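Local structure of jasmonate-induced oxygenase 2 (6LSV) at residues A92-W97 with I235-D240; Y139-L144 with E163-Y168; F100-V105 with V209-K214. The protein oxidises the stress hormone jasmonate to 12-hydroxyjasmonate using 2-oxoglutarate and molecular oxygen with an iron cofactor, thereby acting on jasmonate-mediated defence signalling. All coordinates share one frame; numbering follows the deposited sequence.

Interaction 1: residues A92-W97 with I235-D240; sequences AARENW and ILLPDD. With AKG (2-oxoglutaric acid), chain C.
R94 and D240 form a salt bridge that rests on charge alone: R94 NE lies 3.4 Å from D240 OD1, with the oxygen well above the guanidinium plane and no N-H directed at it. The contact joins helix 87-102 to the last residue of strand 233-237 and the loop that follows it; the strand belongs to the jelly-roll (double-stranded beta-helix) core of the 2-oxoglutarate dioxygenases. In its own plane the guanidinium makes one weak but nearly straight hydrogen bond, R94 NH2 to P238 O, at 3.4 Å and 169°. Its firmer partner is D91, one turn back on the helix, which pairs with R94 NH1 and probably helps to fix the rotation of the group. The arginine leaves the helix extended and bends only at chi3 (-62°), which brings one face of the guanidinium under D240 CB, offset toward the rim, the guanidinium and carboxylate planes 33° apart. L237 CD1 lies against R94 NH2, the apolar part of the contact. The residues flanking L237, L236 and P238, line the 2-oxoglutarate pocket, while D239 accepts the backbone N-H of V295. L236 CD1 comes within 3.7 Å of AKG C4, P238 CB within 3.9 Å of AKG O3.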
loop_
_atom_site.group_PDB
_atom_site.type_symbol
_atom_site.label_atom_id
_atom_site.label_comp_id
_atom_site.label_asym_id
_atom_site.label_seq_id
_atom_site.Cartn_x
_atom_site.Cartn_y
_atom_site.Cartn_z
ATOM N N ALA A 92 -4.538 -18.317 1.942
ATOM C CA ALA A 92 -5.688 -18.255 2.838
ATOM C C ALA A 92 -6.082 -16.811 3.113
ATOM O O ALA A 92 -7.274 -16.486 3.177
ATOM C CB ALA A 92 -5.385 -18.990 4.143
ATOM N N ALA A 93 -5.091 -15.930 3.269
ATOM C CA ALA A 93 -5.377 -14.510 3.445
ATOM C C ALA A 93 -6.136 -13.948 2.251
ATOM O O ALA A 93 -7.103 -13.195 2.415
ATOM C CB ALA A 93 -4.074 -13.740 3.664
ATOM N N ARG A 94 -5.719 -14.310 1.040
ATOM C CA ARG A 94 -6.395 -13.799 -0.146
ATOM C C ARG A 94 -7.809 -14.355 -0.256
ATOM O O ARG A 94 -8.765 -13.602 -0.479
ATOM C CB ARG A 94 -5.583 -14.137 -1.394
ATOM C CG ARG A 94 -6.258 -13.737 -2.687
ATOM C CD ARG A 94 -5.545 -14.337 -3.884
ATOM N NE ARG A 94 -4.170 -13.860 -4.001
ATOM C CZ ARG A 94 -3.101 -14.547 -3.613
ATOM N NH1 ARG A 94 -3.241 -15.754 -3.076
ATOM N NH2 ARG A 94 -1.890 -14.023 -3.762
ATOM N N GLU A 95 -7.966 -15.672 -0.092
ATOM C CA GLU A 95 -9.270 -16.290 -0.321
ATOM C C GLU A 95 -10.256 -15.975 0.797
ATOM O O GLU A 95 -11.465 -15.910 0.548
ATOM C CB GLU A 95 -9.117 -17.799 -0.498
ATOM C CG GLU A 95 -8.314 -18.188 -1.732
ATOM C CD GLU A 95 -8.758 -17.441 -2.982
ATOM O OE1 GLU A 95 -9.969 -17.452 -3.291
ATOM O OE2 GLU A 95 -7.893 -16.836 -3.653
ATOM N N ASN A 96 -9.770 -15.776 2.023
ATOM C CA ASN A 96 -10.641 -15.279 3.084
ATOM C C ASN A 96 -11.192 -13.904 2.733
ATOM O O ASN A 96 -12.397 -13.656 2.854
ATOM C CB ASN A 96 -9.882 -15.225 4.409
ATOM C CG ASN A 96 -10.029 -16.496 5.215
ATOM O OD1 ASN A 96 -10.763 -16.534 6.200
ATOM N ND2 ASN A 96 -9.332 -17.547 4.800
ATOM N N TRP A 97 -10.320 -12.993 2.297
ATOM C CA TRP A 97 -10.779 -11.657 1.927
ATOM C C TRP A 97 -11.631 -11.696 0.665
ATOM O O TRP A 97 -12.641 -10.987 0.572
ATOM C CB TRP A 97 -9.584 -10.719 1.754
ATOM C CG TRP A 97 -9.085 -10.179 3.060
ATOM C CD1 TRP A 97 -7.948 -10.548 3.722
ATOM C CD2 TRP A 97 -9.717 -9.186 3.875
ATOM N NE1 TRP A 97 -7.834 -9.841 4.897
ATOM C CE2 TRP A 97 -8.909 -8.999 5.013
ATOM C CE3 TRP A 97 -10.889 -8.435 3.750
ATOM C CZ2 TRP A 97 -9.231 -8.088 6.015
ATOM C CZ3 TRP A 97 -11.208 -7.536 4.747
ATOM C CH2 TRP A 97 -10.383 -7.370 5.866
ATOM N N ILE A 235 4.313 -4.043 2.276
ATOM C CA ILE A 235 4.446 -5.419 1.818
ATOM C C ILE A 235 3.150 -5.758 1.095
ATOM O O ILE A 235 2.085 -5.848 1.715
ATOM C CB ILE A 235 4.738 -6.385 2.976
ATOM C CG1 ILE A 235 6.080 -6.037 3.624
ATOM C CG2 ILE A 235 4.778 -7.824 2.481
ATOM C CD1 ILE A 235 6.410 -6.869 4.837
ATOM N N LEU A 236 3.237 -5.920 -0.222
ATOM C CA LEU A 236 2.075 -6.061 -1.089
ATOM C C LEU A 236 1.953 -7.504 -1.557
ATOM O O LEU A 236 2.913 -8.072 -2.092
ATOM C CB LEU A 236 2.191 -5.118 -2.292
ATOM C CG LEU A 236 1.126 -5.100 -3.391
ATOM C CD1 LEU A 236 -0.254 -4.806 -2.825
ATOM C CD2 LEU A 236 1.497 -4.067 -4.449
ATOM N N LEU A 237 0.776 -8.096 -1.348
ATOM C CA LEU A 237 0.453 -9.408 -1.900
ATOM C C LEU A 237 -0.525 -9.192 -3.046
ATOM O O LEU A 237 -1.743 -9.135 -2.829
ATOM C CB LEU A 237 -0.142 -10.339 -0.843
ATOM C CG LEU A 237 -0.465 -11.751 -1.340
ATOM C CD1 LEU A 237 0.713 -12.328 -2.116
ATOM C CD2 LEU A 237 -0.847 -12.668 -0.186
ATOM N N PRO A 238 -0.049 -9.042 -4.275
ATOM C CA PRO A 238 -0.959 -8.793 -5.392
ATOM C C PRO A 238 -1.705 -10.057 -5.785
ATOM O O PRO A 238 -1.312 -11.175 -5.451
ATOM C CB PRO A 238 -0.028 -8.324 -6.515
ATOM C CG PRO A 238 1.289 -8.942 -6.195
ATOM C CD PRO A 238 1.363 -9.094 -4.698
ATOM N N ASP A 239 -2.802 -9.851 -6.506
ATOM C CA ASP A 239 -3.655 -10.958 -6.917
ATOM C C ASP A 239 -2.847 -11.980 -7.707
ATOM O O ASP A 239 -2.223 -11.647 -8.719
ATOM C CB ASP A 239 -4.830 -10.435 -7.743
ATOM C CG ASP A 239 -5.915 -11.479 -7.935
ATOM O OD1 ASP A 239 -5.720 -12.390 -8.770
ATOM O OD2 ASP A 239 -6.956 -11.394 -7.245
ATOM N N ASP A 240 -2.860 -13.225 -7.236
ATOM C CA ASP A 240 -2.024 -14.280 -7.792
ATOM C C ASP A 240 -2.452 -14.731 -9.180
ATOM O O ASP A 240 -1.768 -15.583 -9.756
ATOM C CB ASP A 240 -2.028 -15.485 -6.855
ATOM C CG ASP A 240 -3.311 -16.289 -6.951
ATOM O OD1 ASP A 240 -4.404 -15.689 -6.851
ATOM O OD2 ASP A 240 -3.227 -17.522 -7.139
HETATM C C1 AKG C . -2.151 -0.476 -2.585
HETATM O O1 AKG C . -1.068 -0.274 -1.981
HETATM O O2 AKG C . -3.240 -0.242 -1.991
HETATM C C2 AKG C . -2.125 -0.977 -4.033
HETATM O O5 AKG C . -1.617 -0.297 -4.861
HETATM C C3 AKG C . -2.734 -2.325 -4.444
HETATM C C4 AKG C . -1.865 -2.957 -5.535
HETATM C C5 AKG C . -2.630 -4.052 -6.282
HETATM O O3 AKG C . -2.023 -5.027 -6.799
HETATM O O4 AKG C . -3.880 -3.972 -6.382
#

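Interaction 2: residues Y139-L144 with E163-Y168; sequences YFLHLL and EVIDEY. With JAA ({(1R,2R)-3-oxo-2-[(2Z)-pent-2-en-1-yl]cyclopentyl}acetic acid), chain D.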
loop_
_atom_site.group_PDB
_atom_site.type_symbol
_atom_site.label_atom_id
_atom_site.label_comp_id
_atom_site.label_asym_id
_atom_site.label_seq_id
_atom_site.Cartn_x
_atom_site.Cartn_y
_atom_site.Cartn_z
ATOM N N TYR A 139 -11.005 -2.524 2.430
ATOM C CA TYR A 139 -11.140 -2.609 3.876
ATOM C C TYR A 139 -9.846 -2.140 4.522
ATOM O O TYR A 139 -8.756 -2.392 4.007
ATOM C CB TYR A 139 -11.460 -4.034 4.347
ATOM C CG TYR A 139 -12.186 -4.062 5.669
ATOM C CD1 TYR A 139 -11.494 -3.944 6.867
ATOM C CD2 TYR A 139 -13.566 -4.185 5.718
ATOM C CE1 TYR A 139 -12.160 -3.957 8.080
ATOM C CE2 TYR A 139 -14.240 -4.200 6.923
ATOM C CZ TYR A 139 -13.534 -4.086 8.098
ATOM O OH TYR A 139 -14.206 -4.098 9.296
ATOM N N PHE A 140 -9.970 -1.461 5.659
ATOM C CA PHE A 140 -8.812 -0.912 6.353
ATOM C C PHE A 140 -8.927 -1.206 7.842
ATOM O O PHE A 140 -10.000 -1.038 8.429
ATOM C CB PHE A 140 -8.701 0.598 6.103
ATOM C CG PHE A 140 -7.525 1.248 6.773
ATOM C CD1 PHE A 140 -6.231 0.961 6.369
ATOM C CD2 PHE A 140 -7.717 2.159 7.801
ATOM C CE1 PHE A 140 -5.150 1.569 6.983
ATOM C CE2 PHE A 140 -6.639 2.766 8.419
ATOM C CZ PHE A 140 -5.356 2.472 8.011
ATOM N N LEU A 141 -7.827 -1.657 8.444
ATOM C CA LEU A 141 -7.790 -1.958 9.869
ATOM C C LEU A 141 -6.359 -1.808 10.365
ATOM O O LEU A 141 -5.402 -1.863 9.587
ATOM C CB LEU A 141 -8.324 -3.370 10.169
ATOM C CG LEU A 141 -7.611 -4.582 9.551
ATOM C CD1 LEU A 141 -6.502 -5.124 10.454
ATOM C CD2 LEU A 141 -8.607 -5.687 9.215
ATOM N N HIS A 142 -6.223 -1.630 11.676
ATOM C CA HIS A 142 -4.924 -1.504 12.319
ATOM C C HIS A 142 -4.508 -2.825 12.956
ATOM O O HIS A 142 -5.345 -3.598 13.430
ATOM C CB HIS A 142 -4.947 -0.411 13.387
ATOM C CG HIS A 142 -5.016 0.977 12.834
ATOM N ND1 HIS A 142 -3.946 1.585 12.212
ATOM C CD2 HIS A 142 -6.025 1.880 12.811
ATOM C CE1 HIS A 142 -4.293 2.799 11.829
ATOM N NE2 HIS A 142 -5.550 3.004 12.181
ATOM N N LEU A 143 -3.199 -3.074 12.965
ATOM C CA LEU A 143 -2.607 -4.216 13.657
ATOM C C LEU A 143 -1.713 -3.809 14.818
ATOM O O LEU A 143 -1.776 -4.424 15.883
ATOM C CB LEU A 143 -1.796 -5.073 12.679
ATOM C CG LEU A 143 -2.566 -5.632 11.483
ATOM C CD1 LEU A 143 -1.668 -5.676 10.259
ATOM C CD2 LEU A 143 -3.118 -7.009 11.798
ATOM N N LEU A 144 -0.885 -2.787 14.634
ATOM C CA LEU A 144 -0.080 -2.198 15.692
ATOM C C LEU A 144 -0.148 -0.685 15.561
ATOM O O LEU A 144 -0.309 -0.166 14.449
ATOM C CB LEU A 144 1.384 -2.660 15.621
ATOM C CG LEU A 144 1.661 -4.131 15.918
ATOM C CD1 LEU A 144 3.106 -4.441 15.591
ATOM C CD2 LEU A 144 1.349 -4.454 17.371
ATOM N N GLU A 163 -8.711 -14.968 12.444
ATOM C CA GLU A 163 -7.522 -15.721 12.817
ATOM C C GLU A 163 -6.469 -15.673 11.719
ATOM O O GLU A 163 -5.267 -15.681 12.012
ATOM C CB GLU A 163 -7.902 -17.163 13.145
ATOM C CG GLU A 163 -8.786 -17.284 14.374
ATOM C CD GLU A 163 -9.250 -18.705 14.631
ATOM O OE1 GLU A 163 -9.862 -19.308 13.723
ATOM O OE2 GLU A 163 -9.002 -19.219 15.745
ATOM N N VAL A 164 -6.898 -15.607 10.456
ATOM C CA VAL A 164 -5.949 -15.499 9.353
ATOM C C VAL A 164 -5.350 -14.098 9.295
ATOM O O VAL A 164 -4.171 -13.931 8.964
ATOM C CB VAL A 164 -6.625 -15.885 8.026
ATOM C CG1 VAL A 164 -5.624 -15.830 6.887
ATOM C CG2 VAL A 164 -7.226 -17.278 8.130
ATOM N N ILE A 165 -6.146 -13.071 9.608
ATOM C CA ILE A 165 -5.619 -11.707 9.638
ATOM C C ILE A 165 -4.557 -11.575 10.723
ATOM O O ILE A 165 -3.466 -11.044 10.489
ATOM C CB ILE A 165 -6.756 -10.688 9.845
ATOM C CG1 ILE A 165 -7.657 -10.603 8.614
ATOM C CG2 ILE A 165 -6.187 -9.314 10.151
ATOM C CD1 ILE A 165 -9.011 -9.973 8.914
ATOM N N ASP A 166 -4.863 -12.065 11.929
ATOM C CA ASP A 166 -3.951 -11.902 13.057
ATOM C C ASP A 166 -2.618 -12.597 12.806
ATOM O O ASP A 166 -1.554 -12.051 13.122
ATOM C CB ASP A 166 -4.598 -12.436 14.336
ATOM C CG ASP A 166 -4.139 -11.692 15.573
ATOM O OD1 ASP A 166 -4.037 -10.450 15.508
ATOM O OD2 ASP A 166 -3.872 -12.347 16.603
ATOM N N GLU A 167 -2.652 -13.804 12.240
ATOM C CA GLU A 167 -1.403 -14.508 11.976
ATOM C C GLU A 167 -0.667 -13.899 10.788
ATOM O O GLU A 167 0.554 -13.722 10.841
ATOM C CB GLU A 167 -1.672 -15.995 11.748
ATOM C CG GLU A 167 -0.425 -16.857 11.888
ATOM C CD GLU A 167 -0.526 -18.172 11.137
ATOM O OE1 GLU A 167 -1.649 -18.558 10.755
ATOM O OE2 GLU A 167 0.525 -18.814 10.924
ATOM N N TYR A 168 -1.395 -13.565 9.718
ATOM C CA TYR A 168 -0.782 -12.882 8.583
ATOM C C TYR A 168 -0.110 -11.589 9.028
ATOM O O TYR A 168 1.036 -11.312 8.656
ATOM C CB TYR A 168 -1.839 -12.608 7.514
ATOM C CG TYR A 168 -1.318 -12.081 6.196
ATOM C CD1 TYR A 168 -0.795 -12.939 5.234
ATOM C CD2 TYR A 168 -1.384 -10.727 5.899
ATOM C CE1 TYR A 168 -0.335 -12.454 4.020
ATOM C CE2 TYR A 168 -0.930 -10.235 4.692
ATOM C CZ TYR A 168 -0.406 -11.097 3.756
ATOM O OH TYR A 168 0.045 -10.595 2.558
HETATM O O01 JAA D . -6.719 3.521 2.995
HETATM O O02 JAA D . -2.128 5.236 7.052
HETATM O O03 JAA D . -3.279 7.080 7.107
HETATM C C04 JAA D . -4.317 4.898 4.932
HETATM C C05 JAA D . -4.896 4.731 3.421
HETATM C C06 JAA D . -5.550 5.371 5.747
HETATM C C07 JAA D . -6.657 5.096 4.968
HETATM C C08 JAA D . -6.111 4.313 3.634
HETATM C C09 JAA D . -4.066 3.657 2.590
HETATM C C10 JAA D . -3.272 5.868 5.006
HETATM C C11 JAA D . -2.879 4.330 1.898
HETATM C C12 JAA D . -2.870 6.073 6.470
HETATM C C13 JAA D . -2.618 4.135 0.620
HETATM C C14 JAA D . -3.495 3.229 -0.240
HETATM C C15 JAA D . -3.932 3.982 -1.496
#
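I165 meets two leucines of the strand with a single methyl group. Its CG2 lies 4.2 Å from L141 CD1 and equally 4.2 Å from L143 CD2, so the branch of the isoleucine touches the ends of two residues that project from the same face of strand 137-144. No hydrogen bond crosses between the segments; the contact is wholly apolar and buried, and rather light, with about 129 Å² of surface covered in all. The side chains of L143 and I165 cross at about a right angle. In I165, CG2 stands anti to the backbone N while CG1 lies beside it (chi1 -69°), an orientation that presents the short branch to the leucines and sends the longer one toward W97 of helix 87-102. W154, from the loop between strand and helix, packs on both L141 and I165, adding to the apolar cluster, and F299 of strand 294-302 touches L143. Along the helix, D166 reaches back to that loop through a salt bridge with K149. The other face of the strand serves the substrate: F140 lays one face of its ring against jasmonate, with F140 CZ 3.7 Å from JAA C06, above the ring plane and offset toward the rim. Near its end the strand carries a classic beta bulge, in which L143 and L144 both face A205 of strand 204-212. Helix 161-186 thus packs on the outside of the jelly-roll sheet, whose inner face carries the jasmonate pocket of this iron-dependent oxygenase.

Interaction 3: residues F100-V105 with V209-K214; sequences FFHMPV and VNYYPK. With AKG (2-oxoglutaric acid), chain C.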
loop_
_atom_site.group_PDB
_atom_site.type_symbol
_atom_site.label_atom_id
_atom_site.label_comp_id
_atom_site.label_asym_id
_atom_site.label_seq_id
_atom_site.Cartn_x
_atom_site.Cartn_y
_atom_site.Cartn_z
ATOM N N PHE A 100 -14.961 -12.511 1.725
ATOM C CA PHE A 100 -15.603 -11.353 2.338
ATOM C C PHE A 100 -16.192 -10.429 1.279
ATOM O O PHE A 100 -17.326 -9.958 1.409
ATOM C CB PHE A 100 -14.598 -10.601 3.212
ATOM C CG PHE A 100 -15.118 -9.295 3.746
ATOM C CD1 PHE A 100 -15.965 -9.267 4.843
ATOM C CD2 PHE A 100 -14.759 -8.095 3.152
ATOM C CE1 PHE A 100 -16.447 -8.068 5.336
ATOM C CE2 PHE A 100 -15.237 -6.893 3.640
ATOM C CZ PHE A 100 -16.080 -6.879 4.735
ATOM N N PHE A 101 -15.436 -10.167 0.212
ATOM C CA PHE A 101 -15.906 -9.259 -0.824
ATOM C C PHE A 101 -16.916 -9.902 -1.765
ATOM O O PHE A 101 -17.617 -9.178 -2.480
ATOM C CB PHE A 101 -14.720 -8.711 -1.617
ATOM C CG PHE A 101 -13.935 -7.667 -0.877
ATOM C CD1 PHE A 101 -14.475 -6.410 -0.649
ATOM C CD2 PHE A 101 -12.662 -7.944 -0.397
ATOM C CE1 PHE A 101 -13.759 -5.443 0.037
ATOM C CE2 PHE A 101 -11.939 -6.981 0.290
ATOM C CZ PHE A 101 -12.490 -5.728 0.508
ATOM N N HIS A 102 -17.010 -11.232 -1.785
ATOM C CA HIS A 102 -18.054 -11.898 -2.556
ATOM C C HIS A 102 -19.393 -11.925 -1.834
ATOM O O HIS A 102 -20.410 -12.233 -2.464
ATOM C CB HIS A 102 -17.626 -13.320 -2.910
ATOM C CG HIS A 102 -16.613 -13.379 -4.009
ATOM N ND1 HIS A 102 -16.047 -14.559 -4.441
ATOM C CD2 HIS A 102 -16.062 -12.398 -4.762
ATOM C CE1 HIS A 102 -15.192 -14.302 -5.415
ATOM N NE2 HIS A 102 -15.183 -12.999 -5.629
ATOM N N MET A 103 -19.416 -11.608 -0.537
ATOM C CA MET A 103 -20.643 -11.397 0.219
ATOM C C MET A 103 -21.514 -10.351 -0.464
ATOM O O MET A 103 -20.999 -9.496 -1.196
ATOM C CB MET A 103 -20.325 -10.935 1.640
ATOM C CG MET A 103 -20.185 -12.033 2.658
ATOM S SD MET A 103 -20.680 -11.392 4.260
ATOM C CE MET A 103 -19.407 -10.164 4.545
ATOM N N PRO A 104 -22.828 -10.387 -0.256
ATOM C CA PRO A 104 -23.671 -9.274 -0.708
ATOM C C PRO A 104 -23.200 -7.962 -0.097
ATOM O O PRO A 104 -22.741 -7.920 1.046
ATOM C CB PRO A 104 -25.067 -9.661 -0.214
ATOM C CG PRO A 104 -25.027 -11.155 -0.122
ATOM C CD PRO A 104 -23.622 -11.503 0.288
ATOM N N VAL A 105 -23.312 -6.888 -0.884
ATOM C CA VAL A 105 -22.811 -5.582 -0.458
ATOM C C VAL A 105 -23.425 -5.173 0.876
ATOM O O VAL A 105 -22.741 -4.622 1.748
ATOM C CB VAL A 105 -23.080 -4.526 -1.546
ATOM C CG1 VAL A 105 -22.378 -3.236 -1.205
ATOM C CG2 VAL A 105 -22.635 -5.026 -2.906
ATOM N N VAL A 209 -6.979 -4.019 2.353
ATOM C CA VAL A 209 -7.260 -5.022 1.334
ATOM C C VAL A 209 -8.124 -4.371 0.266
ATOM O O VAL A 209 -9.128 -3.725 0.587
ATOM C CB VAL A 209 -7.955 -6.257 1.932
ATOM C CG1 VAL A 209 -8.067 -7.355 0.888
ATOM C CG2 VAL A 209 -7.194 -6.747 3.158
ATOM N N ASN A 210 -7.737 -4.539 -0.994
ATOM C CA ASN A 210 -8.364 -3.848 -2.113
ATOM C C ASN A 210 -9.126 -4.837 -2.984
ATOM O O ASN A 210 -8.598 -5.897 -3.340
ATOM C CB ASN A 210 -7.318 -3.109 -2.948
ATOM C CG ASN A 210 -6.553 -2.077 -2.148
ATOM O OD1 ASN A 210 -7.145 -1.231 -1.478
ATOM N ND2 ASN A 210 -5.227 -2.144 -2.208
ATOM N N TYR A 211 -10.360 -4.481 -3.332
ATOM C CA TYR A 211 -11.217 -5.301 -4.178
ATOM C C TYR A 211 -11.503 -4.533 -5.457
ATOM O O TYR A 211 -12.076 -3.440 -5.410
ATOM C CB TYR A 211 -12.521 -5.657 -3.459
ATOM C CG TYR A 211 -13.423 -6.576 -4.254
ATOM C CD1 TYR A 211 -12.901 -7.657 -4.952
ATOM C CD2 TYR A 211 -14.796 -6.361 -4.309
ATOM C CE1 TYR A 211 -13.717 -8.500 -5.681
ATOM C CE2 TYR A 211 -15.622 -7.201 -5.038
ATOM C CZ TYR A 211 -15.075 -8.269 -5.720
ATOM O OH TYR A 211 -15.884 -9.112 -6.447
ATOM N N TYR A 212 -11.105 -5.104 -6.596
ATOM C CA TYR A 212 -11.297 -4.488 -7.907
ATOM C C TYR A 212 -12.288 -5.321 -8.709
ATOM O O TYR A 212 -11.890 -6.266 -9.406
ATOM C CB TYR A 212 -9.963 -4.367 -8.648
ATOM C CG TYR A 212 -8.862 -3.754 -7.813
ATOM C CD1 TYR A 212 -8.740 -2.375 -7.694
ATOM C CD2 TYR A 212 -7.951 -4.554 -7.133
ATOM C CE1 TYR A 212 -7.741 -1.807 -6.927
ATOM C CE2 TYR A 212 -6.949 -3.996 -6.362
ATOM C CZ TYR A 212 -6.848 -2.622 -6.264
ATOM O OH TYR A 212 -5.852 -2.060 -5.499
ATOM N N PRO A 213 -13.597 -5.010 -8.646
ATOM C CA PRO A 213 -14.595 -5.789 -9.396
ATOM C C PRO A 213 -14.457 -5.595 -10.896
ATOM O O PRO A 213 -13.605 -4.821 -11.337
ATOM C CB PRO A 213 -15.932 -5.238 -8.875
ATOM C CG PRO A 213 -15.594 -4.492 -7.609
ATOM C CD PRO A 213 -14.224 -3.950 -7.842
ATOM N N LYS A 214 -15.271 -6.279 -11.696
ATOM C CA LYS A 214 -15.171 -6.092 -13.135
ATOM C C LYS A 214 -15.722 -4.717 -13.512
ATOM O O LYS A 214 -16.612 -4.174 -12.849
ATOM C CB LYS A 214 -15.903 -7.211 -13.888
ATOM C CG LYS A 214 -15.469 -8.644 -13.527
ATOM C CD LYS A 214 -16.521 -9.652 -13.899
ATOM C CE LYS A 214 -17.910 -9.280 -13.428
ATOM N NZ LYS A 214 -18.127 -8.610 -12.115
HETATM C C1 AKG C . -2.151 -0.476 -2.585
HETATM O O1 AKG C . -1.068 -0.274 -1.981
HETATM O O2 AKG C . -3.240 -0.242 -1.991
HETATM C C2 AKG C . -2.125 -0.977 -4.033
HETATM O O5 AKG C . -1.617 -0.297 -4.861
HETATM C C3 AKG C . -2.734 -2.325 -4.444
HETATM C C4 AKG C . -1.865 -2.957 -5.535
HETATM C C5 AKG C . -2.630 -4.052 -6.282
HETATM O O3 AKG C . -2.023 -5.027 -6.799
HETATM O O4 AKG C . -3.880 -3.972 -6.382
#
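The last turn of helix 87-102 lies against the end of strand 204-212, nearest at F101 and Y211, their CA atoms 7.0 Å apart. The two side chains slide past each other in opposite directions, and each puts its CB over the face of the other's ring, a reciprocal pair of CH-pi contacts. Y211 CB sits over the centre of the F101 ring, 3.5 Å from its centroid; F101 CB lies 3.6 Å from that of the Y211 ring. The rings are tilted by only 22° but slid so far apart that they barely overlap. F100 CD2 covers the opposite face of the F101 ring, and F101 CE2 touches V209 CG1 at 3.9 Å. Y211 (chi1 -177°) carries its ring past F101, and its OH lies at the H102 ring edge, near the plane, 3.7 Å from H102 CD2. Y211 OH and H102 NE2 both hydrogen-bond to E293 OE1, tying the polar ends together. N210 points away from the helix; its ND2 donates to AKG O2 at 2.8 Å and a bent 139°, while its OD1 accepts from R208 NE, which would help hold the amide's rotation. The Y212 hydroxyl bonds AKG O4 weakly. The strand turns a mainly apolar face to the helix, the Y211 hydroxyl at its margin held by E293, and on the other side contributes polar groups that, with R294, bind both carboxylates.

From the N terminus, helix 87-102 comes first and supplies one side of two contacts: its middle enters interaction 1 and its end interaction 3. Strand 137-144 and helix 161-186 follow, and interaction 2 closes the short loop between them. The chain then returns as strand 204-212 to close interaction 3, and as strand 233-237 and the loop after it to close interaction 1. The loops are fully nested, 2 within 3 and 3 within 1, and none cross. Together they fasten two helices to one sheet, where strands 137-144 and 204-212 are neighbours. W97 joins all three sites by packing on I165, Y139 and V209, and L237 meets the Y168 hydroxyl.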